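Local coordinates for uncharacterized protein (Shewanella amazonensis, PDB 2QVP), which is probably a zinc-dependent hydrolase of the M14 metallopeptidase family, possibly with carboxypeptidase activity, at residues R26-S29 with L30-I33; H153-L156 with L157-S161; L252-R255 with I256-N259; M263-F266 with V267-A271. One frame throughout, in Å; residues are numbered along the deposited sequence. Where two conformers were deposited one is given.

Interaction 1. Residues R26-S29 with L30-I33; sequences RFYS and LLAI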
ATOM      1  N   ARG A  26      -6.536  -5.577  17.681  1.00 10.22           N
ATOM      2  CA  ARG A  26      -5.217  -5.096  18.061  1.00  8.35           C
ATOM      3  C   ARG A  26      -4.683  -4.112  17.022  1.00  9.04           C
ATOM      4  O   ARG A  26      -4.068  -3.108  17.394  1.00  9.88           O
ATOM      5  CB  ARG A  26      -4.207  -6.252  18.252  1.00  7.85           C
ATOM      6  CG  ARG A  26      -2.741  -5.798  18.563  1.00 11.11           C
ATOM      7  CD  ARG A  26      -2.617  -5.006  19.864  1.00 21.81           C
ATOM      8  NE  ARG A  26      -2.926  -5.864  21.011  1.00 22.43           N
ATOM      9  CZ  ARG A  26      -2.105  -6.783  21.524  1.00 21.86           C
ATOM     10  NH1 ARG A  26      -0.880  -6.980  21.041  1.00 25.08           N
ATOM     11  NH2 ARG A  26      -2.510  -7.511  22.559  1.00 30.79           N
ATOM     12  N   PHE A  27      -4.859  -4.441  15.737  1.00 10.39           N
ATOM     13  CA  PHE A  27      -4.468  -3.570  14.642  1.00  6.54           C
ATOM     14  C   PHE A  27      -5.077  -2.159  14.759  1.00  7.91           C
ATOM     15  O   PHE A  27      -4.353  -1.152  14.765  1.00  9.54           O
ATOM     16  CB  PHE A  27      -4.827  -4.179  13.270  1.00 10.44           C
ATOM     17  CG  PHE A  27      -4.414  -3.303  12.143  1.00  6.97           C
ATOM     18  CD1 PHE A  27      -3.068  -3.211  11.807  1.00  6.05           C
ATOM     19  CD2 PHE A  27      -5.339  -2.497  11.488  1.00 11.82           C
ATOM     20  CE1 PHE A  27      -2.666  -2.356  10.826  1.00 14.33           C
ATOM     21  CE2 PHE A  27      -4.941  -1.629  10.506  1.00 11.33           C
ATOM     22  CZ  PHE A  27      -3.599  -1.554  10.176  1.00  6.68           C
ATOM     23  N   TYR A  28      -6.410  -2.084  14.850  1.00  7.40           N
ATOM     24  CA  TYR A  28      -7.089  -0.800  14.974  1.00  7.81           C
ATOM     25  C   TYR A  28      -6.743  -0.097  16.273  1.00  6.63           C
ATOM     26  O   TYR A  28      -6.626   1.100  16.270  1.00  7.08           O
ATOM     27  CB  TYR A  28      -8.602  -0.937  14.848  1.00 10.58           C
ATOM     28  CG  TYR A  28      -9.133  -1.201  13.455  1.00  9.79           C
ATOM     29  CD1 TYR A  28      -8.872  -0.315  12.413  1.00 13.48           C
ATOM     30  CD2 TYR A  28     -10.021  -2.252  13.215  1.00 16.30           C
ATOM     31  CE1 TYR A  28      -9.436  -0.501  11.158  1.00 18.94           C
ATOM     32  CE2 TYR A  28     -10.580  -2.451  11.965  1.00 17.87           C
ATOM     33  CZ  TYR A  28     -10.283  -1.574  10.942  1.00 19.85           C
ATOM     34  OH  TYR A  28     -10.839  -1.750   9.705  1.00 18.63           O
ATOM     35  N   SER A  29      -6.548  -0.831  17.364  1.00  7.76           N
ATOM     36  CA  SER A  29      -6.097  -0.204  18.623  1.00  9.19           C
ATOM     37  C   SER A  29      -4.755   0.519  18.491  1.00  9.75           C
ATOM     38  O   SER A  29      -4.620   1.696  18.883  1.00  7.49           O
ATOM     39  CB  SER A  29      -5.973  -1.253  19.705  1.00 13.21           C
ATOM     40  OG  SER A  29      -7.269  -1.682  20.052  1.00 19.77           O
ATOM     41  N   LEU A  30      -3.781  -0.171  17.890  1.00  9.12           N
ATOM     42  CA  LEU A  30      -2.451   0.396  17.722  1.00 10.76           C
ATOM     43  C   LEU A  30      -2.420   1.505  16.663  1.00  8.96           C
ATOM     44  O   LEU A  30      -1.647   2.450  16.794  1.00 11.34           O
ATOM     45  CB  LEU A  30      -1.411  -0.690  17.429  1.00 10.55           C
ATOM     46  CG  LEU A  30      -1.278  -1.763  18.511  1.00  7.76           C
ATOM     47  CD1 LEU A  30      -0.338  -2.894  18.041  1.00  8.64           C
ATOM     48  CD2 LEU A  30      -0.868  -1.206  19.876  1.00  7.75           C
ATOM     49  N   LEU A  31      -3.266   1.390  15.655  1.00  8.93           N
ATOM     50  CA  LEU A  31      -3.386   2.384  14.623  1.00 10.01           C
ATOM     51  C   LEU A  31      -3.954   3.665  15.237  1.00 10.63           C
ATOM     52  O   LEU A  31      -3.516   4.738  14.861  1.00  9.67           O
ATOM     53  CB  LEU A  31      -4.286   1.889  13.496  1.00 10.86           C
ATOM     54  CG  LEU A  31      -4.461   2.827  12.279  1.00 10.74           C
ATOM     55  CD1 LEU A  31      -3.114   3.072  11.538  1.00 13.17           C
ATOM     56  CD2 LEU A  31      -5.449   2.267  11.351  1.00  6.65           C
ATOM     57  N   ALA A  32      -4.931   3.541  16.153  1.00  9.81           N
ATOM     58  CA  ALA A  32      -5.508   4.701  16.837  1.00  9.06           C
ATOM     59  C   ALA A  32      -4.456   5.436  17.677  1.00  7.99           C
ATOM     60  O   ALA A  32      -4.461   6.669  17.720  1.00  5.05           O
ATOM     61  CB  ALA A  32      -6.710   4.297  17.726  1.00  9.09           C
ATOM     62  N   ILE A  33      -3.599   4.678  18.363  1.00  5.68           N
ATOM     63  CA  ILE A  33      -2.503   5.222  19.154  1.00  6.51           C
ATOM     64  C   ILE A  33      -1.604   6.067  18.280  1.00  6.52           C
ATOM     65  O   ILE A  33      -1.240   7.172  18.659  1.00  7.56           O
ATOM     66  CB  ILE A  33      -1.639   4.106  19.836  1.00  5.86           C
ATOM     67  CG1 ILE A  33      -2.426   3.414  20.972  1.00  3.56           C
ATOM     68  CG2 ILE A  33      -0.304   4.696  20.368  1.00  2.00           C
ATOM     69  CD1 ILE A  33      -1.850   2.069  21.461  1.00  2.84           C
TER
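Arg26 to Leu30, Phe27 to Leu31, Tyr28 to Ala32 and Ser29 to Ile33 are joined by four consecutive i to i+4 backbone hydrogen bonds, the first from Leu30 N to Arg26 O at 3.0 Å and the last from Ile33 N to Ser29 O at 3.2 Å. The side chains follow the same spacing. Leu30 crosses Arg26 at a slant, and its CD1 lies 3.6 Å from Arg26 CD, so the methyl meets the aliphatic part of the arginine and not its guanidinium. Arg26 sends CG anti to its own nitrogen (chi1 176°) and then bends at chi2 and chi3, which lays CD beside the leucine. Leu30 CG also sits close over the backbone, 3.3 Å from Arg26 O. With an alanine here, the methylene chain of Arg26 would probably lose its apolar neighbour, and the contact with Leu86 of helix 80-91 would go too.

On the buried side Phe27 and Leu31 run side by side in the same direction, with Leu31 CD2 4.0 Å from Phe27 CE2. The Phe27 ring continues into an edge-to-face contact with Trp83, while Tyr28 OH is hydrogen-bonded to Pro52 O. This is the pattern of an amphipathic helix: Phe27 and Leu31 of helix 24-38 face helix 80-91, and Ser29, Ala32 and Ile33 lie on the exposed side.

Interaction 2. Residues H153-L156 with L157-S161; sequences HAHL and LQVAS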
ATOM      1  N   HIS A 153     -14.545   8.414  -3.323  1.00 16.57           N
ATOM      2  CA  HIS A 153     -13.658   9.511  -2.863  1.00 15.62           C
ATOM      3  C   HIS A 153     -12.475   9.618  -3.799  1.00 13.40           C
ATOM      4  O   HIS A 153     -11.379   9.934  -3.369  1.00 14.01           O
ATOM      5  CB  HIS A 153     -13.199   9.309  -1.394  1.00 15.40           C
ATOM      6  CG  HIS A 153     -14.328   9.086  -0.431  1.00 16.17           C
ATOM      7  ND1 HIS A 153     -14.923   7.854  -0.271  1.00 25.50           N
ATOM      8  CD2 HIS A 153     -14.950   9.916   0.443  1.00 13.00           C
ATOM      9  CE1 HIS A 153     -15.874   7.938   0.641  1.00 20.65           C
ATOM     10  NE2 HIS A 153     -15.910   9.175   1.092  1.00 16.32           N
ATOM     11  N   ALA A 154     -12.731   9.447  -5.100  1.00 10.59           N
ATOM     12  CA  ALA A 154     -11.686   9.410  -6.097  1.00 11.38           C
ATOM     13  C   ALA A 154     -10.872  10.669  -6.128  1.00 11.90           C
ATOM     14  O   ALA A 154      -9.656  10.607  -6.116  1.00 13.43           O
ATOM     15  CB  ALA A 154     -12.270   9.117  -7.503  1.00 10.11           C
ATOM     16  N   HIS A 155     -11.540  11.814  -6.133  1.00 15.06           N
ATOM     17  CA  HIS A 155     -10.858  13.100  -6.178  1.00 14.78           C
ATOM     18  C   HIS A 155      -9.879  13.284  -5.023  1.00 13.79           C
ATOM     19  O   HIS A 155      -8.724  13.650  -5.254  1.00 14.09           O
ATOM     20  CB  HIS A 155     -11.875  14.241  -6.185  1.00 16.04           C
ATOM     21  CG  HIS A 155     -11.243  15.583  -6.273  1.00 16.13           C
ATOM     22  ND1 HIS A 155     -11.219  16.467  -5.215  1.00 24.47           N
ATOM     23  CD2 HIS A 155     -10.548  16.167  -7.271  1.00 21.91           C
ATOM     24  CE1 HIS A 155     -10.555  17.552  -5.571  1.00 25.93           C
ATOM     25  NE2 HIS A 155     -10.150  17.400  -6.818  1.00 18.75           N
ATOM     26  N   LEU A 156     -10.350  13.011  -3.806  1.00 13.54           N
ATOM     27  CA  LEU A 156      -9.521  13.081  -2.599  1.00 13.03           C
ATOM     28  C   LEU A 156      -8.257  12.212  -2.698  1.00 11.72           C
ATOM     29  O   LEU A 156      -7.185  12.667  -2.346  1.00 12.86           O
ATOM     30  CB  LEU A 156     -10.330  12.636  -1.367  1.00 11.49           C
ATOM     31  CG  LEU A 156      -9.692  12.664   0.031  1.00 16.98           C
ATOM     32  CD1 LEU A 156      -9.425  14.077   0.427  1.00 14.59           C
ATOM     33  CD2 LEU A 156     -10.594  11.984   1.051  1.00 14.98           C
ATOM     34  N   LEU A 157      -8.416  10.976  -3.194  1.00 11.30           N
ATOM     35  CA  LEU A 157      -7.320  10.016  -3.307  0.50  9.34           C
ATOM     36  C   LEU A 157      -6.363  10.352  -4.446  1.00 10.62           C
ATOM     37  O   LEU A 157      -5.182  10.002  -4.386  1.00 10.65           O
ATOM     38  CB  LEU A 157      -7.891   8.612  -3.467  0.50  9.49           C
ATOM     39  CG  LEU A 157      -8.765   8.137  -2.302  0.50  2.00           C
ATOM     40  CD1 LEU A 157      -9.542   6.913  -2.723  0.50 10.91           C
ATOM     41  CD2 LEU A 157      -7.932   7.868  -1.027  0.50  2.00           C
ATOM     42  N   GLN A 158      -6.882  10.995  -5.486  1.00 10.49           N
ATOM     43  CA  GLN A 158      -6.071  11.445  -6.610  1.00 10.59           C
ATOM     44  C   GLN A 158      -5.191  12.629  -6.176  1.00 11.88           C
ATOM     45  O   GLN A 158      -3.989  12.639  -6.449  1.00 10.82           O
ATOM     46  CB  GLN A 158      -6.949  11.798  -7.810  1.00 11.71           C
ATOM     47  CG  GLN A 158      -7.658  10.588  -8.464  1.00 13.87           C
ATOM     48  CD  GLN A 158      -8.748  10.989  -9.471  1.00 13.43           C
ATOM     49  OE1 GLN A 158      -9.329  12.066  -9.386  1.00 12.70           O
ATOM     50  NE2 GLN A 158      -9.012  10.120 -10.425  1.00  8.13           N
ATOM     51  N   VAL A 159      -5.790  13.590  -5.469  1.00 12.17           N
ATOM     52  CA  VAL A 159      -5.048  14.717  -4.900  1.00 14.28           C
ATOM     53  C   VAL A 159      -3.999  14.207  -3.909  1.00 12.39           C
ATOM     54  O   VAL A 159      -2.850  14.639  -3.952  1.00 11.44           O
ATOM     55  CB  VAL A 159      -5.972  15.751  -4.176  1.00 14.42           C
ATOM     56  CG1 VAL A 159      -5.157  16.813  -3.443  1.00 15.09           C
ATOM     57  CG2 VAL A 159      -6.942  16.399  -5.158  1.00 14.97           C
ATOM     58  N   ALA A 160      -4.407  13.265  -3.068  1.00 11.18           N
ATOM     59  CA  ALA A 160      -3.547  12.644  -2.042  1.00 13.17           C
ATOM     60  C   ALA A 160      -2.318  11.934  -2.610  1.00 12.67           C
ATOM     61  O   ALA A 160      -1.338  11.841  -1.925  1.00 12.52           O
ATOM     62  CB  ALA A 160      -4.350  11.678  -1.189  1.00  6.30           C
ATOM     63  N   SER A 161      -2.407  11.426  -3.840  1.00 15.00           N
ATOM     64  CA  SER A 161      -1.331  10.693  -4.502  1.00 14.67           C
ATOM     65  C   SER A 161      -0.714  11.400  -5.717  1.00 15.65           C
ATOM     66  O   SER A 161      -0.012  10.777  -6.508  1.00 16.25           O
ATOM     67  CB  SER A 161      -1.918   9.378  -4.982  1.00 14.77           C
ATOM     68  OG  SER A 161      -2.912   9.639  -5.937  1.00  9.59           O
TER
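His155 and Val159 make a CH-pi contact one turn apart on the short helix 154-160, which packs between helix 229-235 and the edge hairpin of strands 41-48 and 51-57. Val159 CG2 lies 4.0 Å from the centroid of the His155 ring and 22° off its normal, placing the methyl over one face, displaced toward NE2. The valine reaches the ring because its CG2 stands anti to the carbonyl carbon and leans back toward the preceding turn. The backbone beneath is regular: Val159 N donates to His155 O at 2.9 Å with an N-H...O angle of 171°. At the N-cap, His153 O accepts from Leu157 N at 3.1 Å.

On another side, Gln158 CG lies 3.1 Å from Ala154 O, and the extended chain carries the amide past Ala154 CB, toward Phe232 and a weak hydrogen bond with Ser236 OG. A leucine here has no amide, and Ser236 OG would probably have to find another partner. At the C-terminal end Ser161 OG donates to Leu157 O at 2.8 Å, on a lone pair in the carbonyl plane. It adds a side-chain donor to an oxygen that Ser161 N, which also donates to Gln158 O, holds weakly.

Interaction 3. Residues L252-R255 with I256-N259; sequences LDQR and ILAN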
ATOM      1  N   LEU A 252       7.106 -13.292   9.108  1.00 14.02           N
ATOM      2  CA  LEU A 252       6.251 -12.110   9.150  1.00 11.09           C
ATOM      3  C   LEU A 252       6.989 -10.848   9.585  1.00 10.76           C
ATOM      4  O   LEU A 252       6.915  -9.832   8.893  1.00  6.78           O
ATOM      5  CB  LEU A 252       5.033 -12.338  10.059  1.00 11.98           C
ATOM      6  CG  LEU A 252       3.976 -11.205  10.112  1.00 13.51           C
ATOM      7  CD1 LEU A 252       3.226 -11.103   8.823  1.00 17.82           C
ATOM      8  CD2 LEU A 252       3.012 -11.441  11.277  1.00 12.41           C
ATOM      9  N   ASP A 253       7.701 -10.899  10.706  1.00  9.81           N
ATOM     10  CA  ASP A 253       8.398  -9.693  11.203  1.00  9.99           C
ATOM     11  C   ASP A 253       9.425  -9.138  10.197  1.00  9.99           C
ATOM     12  O   ASP A 253       9.515  -7.923  10.042  1.00  9.22           O
ATOM     13  CB  ASP A 253       8.955  -9.927  12.614  1.00  9.65           C
ATOM     14  CG  ASP A 253       7.831 -10.038  13.691  1.00 15.31           C
ATOM     15  OD1 ASP A 253       6.706  -9.498  13.518  1.00 13.57           O
ATOM     16  OD2 ASP A 253       8.074 -10.664  14.744  1.00 15.66           O
ATOM     17  N   GLN A 254      10.129 -10.007   9.454  1.00  9.90           N
ATOM     18  CA  GLN A 254      11.030  -9.536   8.394  1.00 10.27           C
ATOM     19  C   GLN A 254      10.245  -8.815   7.283  1.00 11.11           C
ATOM     20  O   GLN A 254      10.626  -7.718   6.829  1.00  9.62           O
ATOM     21  CB  GLN A 254      11.885 -10.685   7.852  1.00 10.29           C
ATOM     22  CG  GLN A 254      12.940 -11.136   8.875  1.00 15.49           C
ATOM     23  CD  GLN A 254      13.991 -10.054   9.135  1.00 21.14           C
ATOM     24  OE1 GLN A 254      14.740  -9.679   8.229  1.00 30.05           O
ATOM     25  NE2 GLN A 254      14.043  -9.545  10.371  1.00 15.23           N
ATOM     26  N   ARG A 255       9.123  -9.404   6.888  1.00 11.78           N
ATOM     27  CA  ARG A 255       8.235  -8.743   5.924  1.00 14.80           C
ATOM     28  C   ARG A 255       7.684  -7.417   6.456  1.00 12.15           C
ATOM     29  O   ARG A 255       7.556  -6.461   5.692  1.00 10.92           O
ATOM     30  CB  ARG A 255       7.077  -9.650   5.549  1.00 16.06           C
ATOM     31  CG  ARG A 255       7.447 -10.876   4.703  1.00 19.79           C
ATOM     32  CD  ARG A 255       6.167 -11.642   4.511  1.00 19.02           C
ATOM     33  NE  ARG A 255       5.898 -12.584   5.540  1.00 26.28           N
ATOM     34  CZ  ARG A 255       4.700 -13.053   5.869  1.00 17.83           C
ATOM     35  NH1 ARG A 255       3.550 -12.619   5.327  1.00  9.53           N
ATOM     36  NH2 ARG A 255       4.671 -13.936   6.837  1.00 26.49           N
ATOM     37  N   ILE A 256       7.353  -7.372   7.755  1.00 10.62           N
ATOM     38  CA  ILE A 256       6.893  -6.129   8.396  1.00  9.32           C
ATOM     39  C   ILE A 256       7.994  -5.050   8.300  1.00 10.59           C
ATOM     40  O   ILE A 256       7.719  -3.905   7.896  1.00  9.06           O
ATOM     41  CB  ILE A 256       6.414  -6.348   9.860  1.00 10.92           C
ATOM     42  CG1 ILE A 256       5.083  -7.112   9.877  1.00  5.55           C
ATOM     43  CG2 ILE A 256       6.255  -5.007  10.599  1.00  6.12           C
ATOM     44  CD1 ILE A 256       4.628  -7.565  11.262  1.00  6.46           C
ATOM     45  N   LEU A 257       9.236  -5.428   8.607  1.00 11.80           N
ATOM     46  CA  LEU A 257      10.338  -4.461   8.559  1.00 11.29           C
ATOM     47  C   LEU A 257      10.634  -3.979   7.153  1.00 10.20           C
ATOM     48  O   LEU A 257      10.908  -2.797   6.974  1.00 10.90           O
ATOM     49  CB  LEU A 257      11.593  -5.019   9.227  1.00 10.93           C
ATOM     50  CG  LEU A 257      11.458  -5.276  10.726  1.00  9.31           C
ATOM     51  CD1 LEU A 257      12.609  -6.154  11.276  1.00  6.60           C
ATOM     52  CD2 LEU A 257      11.346  -3.944  11.464  1.00 17.69           C
ATOM     53  N   ALA A 258      10.568  -4.890   6.178  1.00  9.62           N
ATOM     54  CA  ALA A 258      10.813  -4.586   4.780  1.00  7.52           C
ATOM     55  C   ALA A 258       9.780  -3.643   4.227  1.00 11.11           C
ATOM     56  O   ALA A 258      10.108  -2.716   3.483  1.00 14.37           O
ATOM     57  CB  ALA A 258      10.836  -5.883   3.952  1.00  6.90           C
ATOM     58  N   ASN A 259       8.517  -3.889   4.568  1.00 11.58           N
ATOM     59  CA  ASN A 259       7.446  -2.987   4.182  1.00 12.06           C
ATOM     60  C   ASN A 259       7.683  -1.560   4.698  1.00 11.59           C
ATOM     61  O   ASN A 259       7.645  -0.597   3.922  1.00 11.97           O
ATOM     62  CB  ASN A 259       6.083  -3.549   4.623  1.00 12.73           C
ATOM     63  CG  ASN A 259       5.524  -4.530   3.612  1.00 16.59           C
ATOM     64  OD1 ASN A 259       4.949  -4.119   2.625  1.00 21.07           O
ATOM     65  ND2 ASN A 259       5.668  -5.822   3.867  1.00 18.88           N
TER
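Arg255 O takes two hydrogen bonds from Asn259, one from the backbone N at 3.0 Å and one from ND2 at 2.7 Å. The two donors reach the oxygen from opposite faces of its carbonyl plane; ND2 stands 47° out of that plane, so it does not use a lone pair. With chi1 at -84° the Asn259 amide turns back toward the preceding turn, and its ND2 also bonds Thr246 OG1. The carboxamide thus ties the helix to strand 241-247, which carries the predicted proton donor/acceptor Glu245, about 8 Å from the Asn259 side chain. The remaining backbone bonds are also i to i+4, the shortest from Ile256 N to Leu252 O at 2.7 Å.

Helix 252-270 follows that strand and lies against the mixed sheet of the M14-type fold, beside helix 80-91.

Apolar contact joins Ile256 CD1 to Leu252 CG, 3.9 Å away.

Two methyls meet polar groups instead. Ile256 CD1 lies 3.6 Å from Asp253 OD1, alongside a carboxylate pointing the same way, and Leu257 CD1 crosses the amide end of Gln254, 3.8 Å from NE2.

Charged groups are engaged beyond the turn. Asp253 OD1 is bonded to Ser14 OG, and OD2 accepts from the backbone N of Glu15 and of Ile16. The Arg255 guanidinium, with Leu252 CD1 over one face, forms a salt bridge with Glu170 and a cation-pi contact with Trp12.

Interaction 4. Residues M263-F266 with V267-A271; sequences MNTF and VNMLA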
HETATM    1  N   MSE A 263       8.476   2.059   2.680  1.00 15.50           N
HETATM    2  CA  MSE A 263       7.699   3.292   2.936  1.00 13.53           C
HETATM    3  C   MSE A 263       8.618   4.455   3.269  1.00 12.37           C
HETATM    4  O   MSE A 263       8.435   5.569   2.748  1.00 13.06           O
HETATM    5  CB  MSE A 263       6.657   3.097   4.039  1.00 16.48           C
HETATM    6  CG  MSE A 263       5.581   2.108   3.671  1.00 15.99           C
HETATM    7 SE   MSE A 263       4.493   1.522   5.134  0.75  7.80          SE
HETATM    8  CE  MSE A 263       3.855  -0.154   4.415  1.00 17.28           C
ATOM      9  N   ASN A 264       9.620   4.189   4.099  1.00 13.72           N
ATOM     10  CA  ASN A 264      10.672   5.176   4.411  1.00 15.37           C
ATOM     11  C   ASN A 264      11.415   5.657   3.173  1.00 15.58           C
ATOM     12  O   ASN A 264      11.600   6.851   3.011  1.00 15.77           O
ATOM     13  CB  ASN A 264      11.722   4.616   5.380  1.00 15.56           C
ATOM     14  CG  ASN A 264      11.206   4.477   6.806  1.00 20.85           C
ATOM     15  OD1 ASN A 264      10.381   5.270   7.276  1.00 29.23           O
ATOM     16  ND2 ASN A 264      11.723   3.470   7.517  1.00 32.31           N
ATOM     17  N   THR A 265      11.835   4.724   2.315  1.00 13.22           N
ATOM     18  CA  THR A 265      12.555   5.043   1.072  1.00 12.63           C
ATOM     19  C   THR A 265      11.678   5.823   0.113  1.00 12.84           C
ATOM     20  O   THR A 265      12.147   6.776  -0.494  1.00 11.06           O
ATOM     21  CB  THR A 265      13.056   3.769   0.373  1.00 12.80           C
ATOM     22  OG1 THR A 265      13.820   2.998   1.305  1.00 15.24           O
ATOM     23  CG2 THR A 265      13.927   4.097  -0.821  1.00 16.23           C
ATOM     24  N   PHE A 266      10.415   5.405  -0.001  1.00 13.10           N
ATOM     25  CA  PHE A 266       9.425   6.063  -0.842  1.00 14.58           C
ATOM     26  C   PHE A 266       9.262   7.541  -0.445  1.00 14.86           C
ATOM     27  O   PHE A 266       9.383   8.422  -1.312  1.00 14.14           O
ATOM     28  CB  PHE A 266       8.103   5.272  -0.772  1.00 16.65           C
ATOM     29  CG  PHE A 266       6.945   5.931  -1.453  1.00 13.80           C
ATOM     30  CD1 PHE A 266       6.813   5.896  -2.837  1.00 10.33           C
ATOM     31  CD2 PHE A 266       5.954   6.546  -0.697  1.00 18.45           C
ATOM     32  CE1 PHE A 266       5.694   6.491  -3.442  1.00 12.36           C
ATOM     33  CE2 PHE A 266       4.850   7.134  -1.276  1.00 10.26           C
ATOM     34  CZ  PHE A 266       4.714   7.116  -2.640  1.00 13.68           C
ATOM     35  N   VAL A 267       9.048   7.795   0.847  1.00 14.34           N
ATOM     36  CA  VAL A 267       8.901   9.160   1.383  0.50 16.31           C
ATOM     37  C   VAL A 267      10.221   9.931   1.310  1.00 16.47           C
ATOM     38  O   VAL A 267      10.218  11.129   0.999  1.00 17.58           O
ATOM     39  CB  VAL A 267       8.331   9.142   2.849  0.50 15.80           C
ATOM     40  CG1 VAL A 267       8.391  10.519   3.511  0.50 19.11           C
ATOM     41  CG2 VAL A 267       6.907   8.634   2.853  0.50 15.95           C
ATOM     42  N   ASN A 268      11.337   9.243   1.604  1.00 16.97           N
ATOM     43  CA  ASN A 268      12.705   9.824   1.536  1.00 19.78           C
ATOM     44  C   ASN A 268      13.052  10.391   0.165  1.00 22.02           C
ATOM     45  O   ASN A 268      13.587  11.491   0.062  1.00 25.27           O
ATOM     46  CB  ASN A 268      13.829   8.805   1.843  1.00 20.64           C
ATOM     47  CG  ASN A 268      14.113   8.612   3.321  1.00 23.63           C
ATOM     48  OD1 ASN A 268      13.439   9.151   4.220  1.00 16.41           O
ATOM     49  ND2 ASN A 268      15.148   7.796   3.578  1.00 28.50           N
HETATM   50  N   MSE A 269      12.807   9.606  -0.877  1.00 22.28           N
HETATM   51  CA  MSE A 269      13.070  10.020  -2.256  0.50 21.59           C
HETATM   52  C   MSE A 269      12.164  11.173  -2.715  1.00 21.70           C
HETATM   53  O   MSE A 269      12.637  12.200  -3.228  1.00 20.65           O
HETATM   54  CB  MSE A 269      12.873   8.833  -3.214  0.50 22.10           C
HETATM   55  CG  MSE A 269      13.873   7.685  -3.095  0.50 26.52           C
HETATM   56 SE   MSE A 269      15.630   8.042  -3.887  0.37 35.99          SE
HETATM   57  CE  MSE A 269      16.499   9.141  -2.515  0.50 34.22           C
ATOM     58  N   LEU A 270      10.863  10.974  -2.546  1.00 20.54           N
ATOM     59  CA  LEU A 270       9.869  11.931  -2.996  1.00 21.86           C
ATOM     60  C   LEU A 270       9.672  13.167  -2.115  1.00 20.72           C
ATOM     61  O   LEU A 270       9.136  14.177  -2.604  1.00 21.83           O
ATOM     62  CB  LEU A 270       8.536  11.201  -3.236  1.00 21.18           C
ATOM     63  CG  LEU A 270       8.603  10.007  -4.200  1.00 22.03           C
ATOM     64  CD1 LEU A 270       7.205   9.506  -4.462  1.00 18.03           C
ATOM     65  CD2 LEU A 270       9.325  10.361  -5.518  1.00  9.18           C
ATOM     66  N   ALA A 271      10.083  13.110  -0.856  1.00 19.76           N
ATOM     67  CA  ALA A 271      10.014  14.281   0.033  1.00 24.13           C
ATOM     68  C   ALA A 271      11.292  14.323   0.898  1.00 25.67           C
ATOM     69  O   ALA A 271      11.234  14.078   2.101  1.00 27.61           O
ATOM     70  CB  ALA A 271       8.770  14.219   0.864  1.00 23.05           C
TER
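Phe266 and Leu270 meet one turn apart in the last part of helix 252-270, the C-terminal helix of the M14-type fold, where it packs on the sheet at strand 67-72. The backbone carries the helical pattern throughout, from Val267 N to Met263 O at 3.0 Å to Leu270 N to Phe266 O at 3.2 Å.

The Phe266 side chain can be followed outward. Its CB lies beside Val267 N, as the chain linkage requires. CG stands anti to the nitrogen of Phe266 (chi1 173°), which swings the ring alongside the helix; CG itself is still near Val267 N. From there the two sides of the ring part company. On one, CD2 stays by Val267 N. On the other, CD1 begins to meet Leu270 CD1 at 4.0 Å, the contact tightens at CE1, and CZ keeps the same methyl as its neighbour at 3.9 Å. The methyl approaches the ring obliquely, so neither face nor edge is singled out. Leu68 touches both Phe266 and Leu270, and Ile70 of the same strand also touches Phe266, so the pair forms part of the interface between helix and sheet.

Thr265 and Met269, a selenomethionine, lie on another side, toward helix 190-200. Thr265 OG1 is bonded to Ala261 O. Past the helix end, Ala271 N donates to Val267 O at 2.7 Å. Within the Phe266-Leu270 pair the nearest approach is Phe266 CE1 to Leu270 CD1, at 3.5 Å.

How the interactions relate
The four contacts come one after another along the chain, each a local pairing of successive helical turns. Interaction 1 lies on helix 24-38 and interaction 2 on helix 154-160, their centres about 24 Å apart. Interactions 3 and 4 share helix 252-270, with centres about 17 Å apart. Helix 80-91 links three of them, since side chains of interactions 1, 3 and 4 all touch it. Interactions 2 and 3 fall on opposite sides of the chain's centre, about 28 Å between centres. Together they sample helices packed around one mixed sheet; interaction 3 comes near the predicted active-site residue, whereas the other three join parts of the scaffold away from it.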